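Transcriptional regulator (Pseudomonas aeruginosa, PDB 3E7Q) probably binds operator DNA as a dimeric TetR-family transcriptional repressor, pairing an N-terminal helix-turn-helix domain with an all-helical C-terminal domain. Local coordinates at residues Leu110-Leu114 against Trp174-Leu179; Phe96-Phe100 against Arg187-Cys193; Ser165-Leu170 against Ile192-Trp196. One frame throughout, in Å; residues are numbered along the deposited sequence.

Contact 1 of 3, residues Leu110-Leu114 against Trp174-Leu179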
# COMPACT_ATOMS: atom_id res chain seq x y z
N LEU B 110 -5.75 -5.46 -7.41
CA LEU B 110 -5.47 -4.80 -6.13
C LEU B 110 -5.76 -5.75 -4.98
O LEU B 110 -4.96 -5.90 -4.07
CB LEU B 110 -6.31 -3.52 -5.97
CG LEU B 110 -6.33 -2.85 -4.59
CD1 LEU B 110 -5.04 -2.16 -4.34
CD2 LEU B 110 -7.51 -1.85 -4.44
N ASP B 111 -6.91 -6.41 -5.07
CA ASP B 111 -7.35 -7.34 -4.05
C ASP B 111 -6.35 -8.47 -3.81
O ASP B 111 -6.19 -8.94 -2.66
CB ASP B 111 -8.72 -7.96 -4.42
CG ASP B 111 -9.65 -7.01 -5.24
OD1 ASP B 111 -10.81 -6.80 -4.75
OD2 ASP B 111 -9.23 -6.52 -6.34
N ALA B 112 -5.71 -8.92 -4.89
CA ALA B 112 -4.73 -10.00 -4.85
C ALA B 112 -3.47 -9.56 -4.09
O ALA B 112 -3.03 -10.23 -3.19
CB ALA B 112 -4.37 -10.46 -6.25
N TRP B 113 -2.93 -8.40 -4.45
CA TRP B 113 -1.78 -7.84 -3.72
C TRP B 113 -2.07 -7.59 -2.25
O TRP B 113 -1.22 -7.87 -1.39
CB TRP B 113 -1.34 -6.53 -4.37
CG TRP B 113 -0.73 -6.77 -5.61
CD1 TRP B 113 -1.37 -6.87 -6.84
CD2 TRP B 113 0.65 -7.03 -5.85
NE1 TRP B 113 -0.45 -7.14 -7.81
CE2 TRP B 113 0.80 -7.25 -7.25
CE3 TRP B 113 1.79 -7.09 -5.02
CZ2 TRP B 113 2.04 -7.51 -7.85
CZ3 TRP B 113 3.03 -7.36 -5.60
CH2 TRP B 113 3.15 -7.57 -7.01
N LEU B 114 -3.27 -7.12 -1.95
CA LEU B 114 -3.65 -6.88 -0.59
C LEU B 114 -3.64 -8.18 0.25
O LEU B 114 -3.18 -8.22 1.38
CB LEU B 114 -4.98 -6.16 -0.55
CG LEU B 114 -5.07 -4.70 -0.99
CD1 LEU B 114 -6.53 -4.32 -0.90
CD2 LEU B 114 -4.28 -3.79 -0.12
N TRP B 174 0.40 3.65 -7.15
CA TRP B 174 -0.33 2.50 -7.65
C TRP B 174 -1.51 2.18 -6.70
O TRP B 174 -2.61 1.95 -7.14
CB TRP B 174 0.61 1.32 -7.83
CG TRP B 174 -0.08 0.12 -8.34
CD1 TRP B 174 -0.37 -0.18 -9.64
CD2 TRP B 174 -0.63 -0.94 -7.55
NE1 TRP B 174 -1.08 -1.35 -9.71
CE2 TRP B 174 -1.23 -1.84 -8.43
CE3 TRP B 174 -0.69 -1.19 -6.18
CZ2 TRP B 174 -1.86 -2.99 -7.99
CZ3 TRP B 174 -1.33 -2.35 -5.72
CH2 TRP B 174 -1.91 -3.22 -6.62
N LEU B 175 -1.25 2.18 -5.39
CA LEU B 175 -2.24 1.91 -4.38
C LEU B 175 -3.37 2.96 -4.40
O LEU B 175 -4.55 2.62 -4.40
CB LEU B 175 -1.54 1.81 -2.99
CG LEU B 175 -2.41 1.60 -1.72
CD1 LEU B 175 -3.16 0.23 -1.77
CD2 LEU B 175 -1.53 1.74 -0.46
N GLU B 176 -3.03 4.24 -4.45
CA GLU B 176 -4.06 5.24 -4.56
C GLU B 176 -4.90 5.19 -5.84
O GLU B 176 -6.06 5.50 -5.77
CB GLU B 176 -3.53 6.66 -4.33
CG GLU B 176 -4.68 7.71 -4.25
CD GLU B 176 -6.03 7.22 -3.55
OE1 GLU B 176 -6.01 6.54 -2.45
OE2 GLU B 176 -7.11 7.57 -4.12
N SER B 177 -4.31 4.83 -6.98
CA SER B 177 -5.06 4.68 -8.23
C SER B 177 -6.11 3.65 -8.02
O SER B 177 -7.23 3.86 -8.42
CB SER B 177 -4.20 4.26 -9.45
OG SER B 177 -3.07 5.13 -9.69
N GLY B 178 -5.75 2.52 -7.41
CA GLY B 178 -6.67 1.44 -7.17
C GLY B 178 -7.71 1.72 -6.09
O GLY B 178 -8.86 1.37 -6.24
N LEU B 179 -7.33 2.35 -5.00
CA LEU B 179 -8.34 2.69 -3.96
C LEU B 179 -9.37 3.77 -4.42
O LEU B 179 -10.56 3.74 -4.01
CB LEU B 179 -7.68 3.12 -2.68
CG LEU B 179 -6.93 2.00 -1.96
CD1 LEU B 179 -6.06 2.59 -0.86
CD2 LEU B 179 -7.89 1.00 -1.41
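Trp174 opens the segment with its largest side chain. Its CA-to-CB bond points sideways, but the end of the indole comes close to residues 110-114, and the six-membered ring turns its edge to the face of the Trp113 five-membered ring. This is a T-shaped pair with centroids 5.0 Å apart and planes at 69°; Trp174 CH2 comes 3.7 Å from Trp113 CD1. The same CH2 lies 3.9 Å from Leu110 CA, while the indole NE1 is hydrogen-bonded to the carbonyl of Leu104. One residue on, Leu175 CD1 meets Leu110 CD1 at 4.0 Å and, more loosely, Leu114 CD2 at 4.5 Å. Gly178 is where the backbones come nearest, its CA 6.4 Å from that of Leu110; a CB here would point at the leucine and sit tightly against its CD1. Leu179 closes the segment, its CD2 4.2 Å from Leu110 CD2. Leu110 is thus a knob in a hole formed by Trp174, Leu175, Gly178 and Leu179; the side-chain contacts are apolar and no hydrogen bond crosses between the segments. The segment axes pass 11.3 Å apart at 126° between their N-to-C directions. Trp113 also packs on Tyr66, Val69 and Thr70 of helix 58-82, and Leu175 on Trp117 of the second subunit. This single knob-into-hole joins the start of helix 110-120 to the end of helix 159-179 within the helical C-terminal domain of a TetR-family regulator.

Contact 2 of 3, residues Phe96-Phe100 against Arg187-Cys193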
# COMPACT_ATOMS: atom_id res chain seq x y z
N PHE B 96 8.04 4.40 -16.16
CA PHE B 96 6.86 5.12 -15.65
C PHE B 96 5.63 4.88 -16.52
O PHE B 96 4.57 4.54 -16.00
CB PHE B 96 7.15 6.64 -15.55
CG PHE B 96 8.36 6.97 -14.65
CD1 PHE B 96 8.68 6.17 -13.53
CD2 PHE B 96 9.16 8.08 -14.91
CE1 PHE B 96 9.78 6.43 -12.77
CE2 PHE B 96 10.26 8.37 -14.13
CZ PHE B 96 10.57 7.57 -13.05
N GLU B 97 5.78 5.04 -17.82
CA GLU B 97 4.71 4.71 -18.77
C GLU B 97 4.18 3.28 -18.62
O GLU B 97 2.97 3.08 -18.51
CB GLU B 97 5.15 4.95 -20.22
CG GLU B 97 5.37 6.42 -20.54
CD GLU B 97 4.08 7.23 -20.71
OE1 GLU B 97 2.96 6.63 -20.81
OE2 GLU B 97 4.21 8.49 -20.76
N ALA B 98 5.08 2.30 -18.59
CA ALA B 98 4.62 0.92 -18.33
C ALA B 98 3.87 0.81 -17.00
O ALA B 98 2.81 0.13 -16.91
CB ALA B 98 5.73 -0.09 -18.40
N SER B 99 4.38 1.52 -15.99
CA SER B 99 3.81 1.48 -14.63
C SER B 99 2.37 1.98 -14.52
O SER B 99 1.65 1.54 -13.64
CB SER B 99 4.65 2.33 -13.65
OG SER B 99 5.91 1.75 -13.38
N PHE B 100 1.97 2.89 -15.38
CA PHE B 100 0.66 3.52 -15.34
C PHE B 100 -0.18 3.17 -16.58
O PHE B 100 -1.23 3.74 -16.82
CB PHE B 100 0.84 5.04 -15.15
CG PHE B 100 1.32 5.41 -13.77
CD1 PHE B 100 0.44 5.54 -12.74
CD2 PHE B 100 2.68 5.61 -13.49
CE1 PHE B 100 0.90 5.85 -11.43
CE2 PHE B 100 3.12 5.90 -12.23
CZ PHE B 100 2.23 6.03 -11.21
N ARG B 187 -1.75 9.78 -16.58
CA ARG B 187 -0.79 10.80 -17.08
C ARG B 187 -0.14 11.58 -15.92
O ARG B 187 1.05 11.77 -15.87
CB ARG B 187 -1.50 11.74 -18.06
CG ARG B 187 -0.62 12.91 -18.59
CD ARG B 187 0.72 12.46 -19.25
NE ARG B 187 0.55 11.18 -19.95
CZ ARG B 187 1.52 10.31 -20.23
NH1 ARG B 187 2.77 10.57 -19.94
NH2 ARG B 187 1.22 9.18 -20.86
N GLN B 188 -0.97 12.01 -14.98
CA GLN B 188 -0.48 12.65 -13.79
C GLN B 188 0.49 11.81 -12.96
O GLN B 188 1.39 12.35 -12.39
CB GLN B 188 -1.66 13.11 -12.95
CG GLN B 188 -2.29 14.38 -13.53
CD GLN B 188 -3.48 14.85 -12.73
OE1 GLN B 188 -4.22 14.04 -12.18
NE2 GLN B 188 -3.67 16.17 -12.64
N GLY B 189 0.31 10.50 -12.90
CA GLY B 189 1.22 9.60 -12.17
C GLY B 189 2.60 9.60 -12.80
O GLY B 189 3.62 9.75 -12.09
N VAL B 190 2.63 9.48 -14.12
CA VAL B 190 3.89 9.68 -14.90
C VAL B 190 4.51 11.05 -14.57
O VAL B 190 5.67 11.15 -14.18
CB VAL B 190 3.70 9.52 -16.43
CG1 VAL B 190 5.05 9.62 -17.14
CG2 VAL B 190 3.01 8.19 -16.74
N GLN B 191 3.70 12.09 -14.68
CA GLN B 191 4.13 13.45 -14.37
C GLN B 191 4.75 13.57 -12.99
O GLN B 191 5.78 14.21 -12.82
CB GLN B 191 2.94 14.43 -14.53
CG GLN B 191 3.25 15.88 -14.14
CD GLN B 191 2.02 16.79 -14.11
OE1 GLN B 191 0.91 16.40 -14.43
NE2 GLN B 191 2.25 18.04 -13.74
N ILE B 192 4.10 12.99 -11.99
CA ILE B 192 4.65 12.98 -10.61
C ILE B 192 6.02 12.28 -10.56
O ILE B 192 6.98 12.73 -9.87
CB ILE B 192 3.63 12.34 -9.63
CG1 ILE B 192 2.43 13.30 -9.42
CG2 ILE B 192 4.28 11.92 -8.32
CD1 ILE B 192 1.23 12.66 -8.61
N CYS B 193 6.16 11.21 -11.33
CA CYS B 193 7.41 10.45 -11.31
C CYS B 193 8.51 11.15 -12.02
O CYS B 193 9.63 11.19 -11.51
CB CYS B 193 7.21 9.06 -11.89
SG CYS B 193 6.15 8.04 -10.84
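Aromatic contacts dominate this interface, with both phenylalanines of 96-100 directed at the helix that carries 187-193. Cys193 CB stands 3.5 Å from the centroid of the Phe96 ring and only 5° off its normal, a CH-pi contact, and Cys193 SG adds a sulfur-aromatic contact over the same ring at 4.5 Å. SG also meets the Phe100 ring obliquely, 4.0 Å from its CE2. Gly189 CA lies over the face of Phe100, 3.9 Å from the centroid; a CB at this position would clash with Phe100 CE1, so the bare backbone lets the ring lie flat against the helix. Aliphatic packing comes from Val190, whose CG1 is 4.0 Å from Phe96 CB and whose CG2 is 4.1 Å from Phe100 CB.

The charged interaction runs along the margin: Arg187 reaches back to Glu97 in a salt bridge, with NH1 to OE2 at 2.7 Å and NH2 to OE1 at 3.1 Å. Leu170 and Leu173 of helix 159-179 also pack against Phe100. An aromatic, sulfur-containing core bordered by a salt bridge here ties the end of helix 88-99 to helix 186-204, within the helical C-terminal domain of the TetR fold.

Contact 3 of 3, residues Ser165-Leu170 against Ile192-Trp196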
# COMPACT_ATOMS: atom_id res chain seq x y z
N SER B 165 13.23 5.15 -2.49
CA SER B 165 12.36 6.32 -2.54
C SER B 165 11.43 6.26 -3.74
O SER B 165 10.21 6.50 -3.65
CB SER B 165 13.23 7.58 -2.60
OG SER B 165 12.44 8.77 -2.64
N LEU B 166 12.02 6.05 -4.89
CA LEU B 166 11.28 5.93 -6.10
C LEU B 166 10.26 4.72 -6.10
O LEU B 166 9.12 4.88 -6.56
CB LEU B 166 12.23 5.88 -7.32
CG LEU B 166 11.54 5.93 -8.69
CD1 LEU B 166 10.60 7.20 -8.84
CD2 LEU B 166 12.58 5.82 -9.83
N SER B 167 10.67 3.54 -5.65
CA SER B 167 9.75 2.41 -5.46
C SER B 167 8.60 2.75 -4.52
O SER B 167 7.46 2.42 -4.80
CB SER B 167 10.46 1.17 -4.90
OG SER B 167 11.53 0.85 -5.76
N ALA B 168 8.91 3.38 -3.41
CA ALA B 168 7.90 3.85 -2.50
C ALA B 168 6.86 4.77 -3.16
O ALA B 168 5.67 4.58 -2.98
CB ALA B 168 8.57 4.48 -1.26
N LEU B 169 7.32 5.72 -3.97
CA LEU B 169 6.44 6.65 -4.68
C LEU B 169 5.52 5.95 -5.66
O LEU B 169 4.32 6.23 -5.68
CB LEU B 169 7.23 7.71 -5.42
CG LEU B 169 6.48 8.79 -6.26
CD1 LEU B 169 5.53 9.58 -5.38
CD2 LEU B 169 7.47 9.72 -6.99
N LEU B 170 6.08 5.04 -6.45
CA LEU B 170 5.36 4.19 -7.39
C LEU B 170 4.32 3.33 -6.74
O LEU B 170 3.18 3.33 -7.17
CB LEU B 170 6.33 3.30 -8.21
CG LEU B 170 7.00 4.13 -9.29
CD1 LEU B 170 8.40 3.59 -9.67
CD2 LEU B 170 6.04 4.16 -10.47
N ILE B 192 4.10 12.99 -11.99
CA ILE B 192 4.65 12.98 -10.61
C ILE B 192 6.02 12.28 -10.56
O ILE B 192 6.98 12.73 -9.87
CB ILE B 192 3.63 12.34 -9.63
CG1 ILE B 192 2.43 13.30 -9.42
CG2 ILE B 192 4.28 11.92 -8.32
CD1 ILE B 192 1.23 12.66 -8.61
N CYS B 193 6.16 11.21 -11.33
CA CYS B 193 7.41 10.45 -11.31
C CYS B 193 8.51 11.15 -12.02
O CYS B 193 9.63 11.19 -11.51
CB CYS B 193 7.21 9.06 -11.89
SG CYS B 193 6.15 8.04 -10.84
N GLU B 194 8.22 11.76 -13.16
CA GLU B 194 9.19 12.60 -13.82
C GLU B 194 9.59 13.74 -12.93
O GLU B 194 10.74 14.16 -12.98
CB GLU B 194 8.65 13.21 -15.12
CG GLU B 194 8.20 12.27 -16.18
CD GLU B 194 9.30 11.41 -16.78
OE1 GLU B 194 10.49 11.57 -16.47
OE2 GLU B 194 8.95 10.55 -17.63
N ALA B 195 8.64 14.30 -12.18
CA ALA B 195 8.93 15.45 -11.31
C ALA B 195 9.91 15.08 -10.19
O ALA B 195 10.73 15.91 -9.74
CB ALA B 195 7.66 16.06 -10.76
N TRP B 196 9.79 13.84 -9.71
CA TRP B 196 10.72 13.32 -8.74
C TRP B 196 12.18 13.23 -9.27
O TRP B 196 13.14 13.56 -8.59
CB TRP B 196 10.27 11.89 -8.38
CG TRP B 196 11.09 11.25 -7.36
CD1 TRP B 196 10.87 11.31 -6.04
CD2 TRP B 196 12.27 10.41 -7.53
NE1 TRP B 196 11.80 10.57 -5.37
CE2 TRP B 196 12.69 10.03 -6.24
CE3 TRP B 196 13.00 9.96 -8.62
CZ2 TRP B 196 13.81 9.23 -6.01
CZ3 TRP B 196 14.12 9.16 -8.39
CH2 TRP B 196 14.50 8.79 -7.08
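This is a buried, nearly antiparallel helix-helix contact between the last two long helices of the C-terminal domain, 159-179 and 186-204. The segment axes pass 10.9 Å apart with 164° between their N-to-C directions, so Leu166 lies level with Trp196 (CA atoms 7.9 Å apart) and Leu170 with Cys193 (CA atoms 7.7 Å apart). Trp196 is the residue most covered by the other segment, with 100 Å² buried. Leu166 lies over the face of its indole, with CB 3.9 Å from the centroid of the six-membered ring in a CH-pi contact and CD1 3.7 Å from CE3. At the ring's edge, Trp196 NE1 gives a weak hydrogen bond to Ser165 OG, at 3.3 Å. Leu169 points between the helices, its CD2 reaching Trp196 CB at 3.8 Å and its CD1 Ile192 CG2 at 4.0 Å. Leu170 CD2 packs on Cys193 SG at 3.9 Å.

The second subunit packs directly on the pair: Ile192 on its Ser165, and Ser165 on its Ile192, consistent with the four-helix bundle, two helices from each subunit, through which TetR-family dimers usually associate. Within the chain, Leu170 touches Tyr137 of helix 124-152 and Phe95 of helix 88-99, and Cys193 packs on Phe96.

Contacts 2 and 3 form one continuous core. Their centres are 9 Å apart, they share Ile192 and Cys193, and they touch directly where Phe100 CE2 lies 3.8 Å from Leu170 CD2 and Phe96 CE1 lies 4.1 Å from Leu166 CD1. Helix 186-204 therefore packs on helices 88-99 and 159-179 at once. Contact 1 stands farther off, its centre about 16 Å from that of contact 2 and about 17 Å from that of contact 3, but it uses the C-terminal end of the same helix 159-179. In sequence it is nested inside the loop closed by contact 2 and crosses contact 3. All three reach the second subunit.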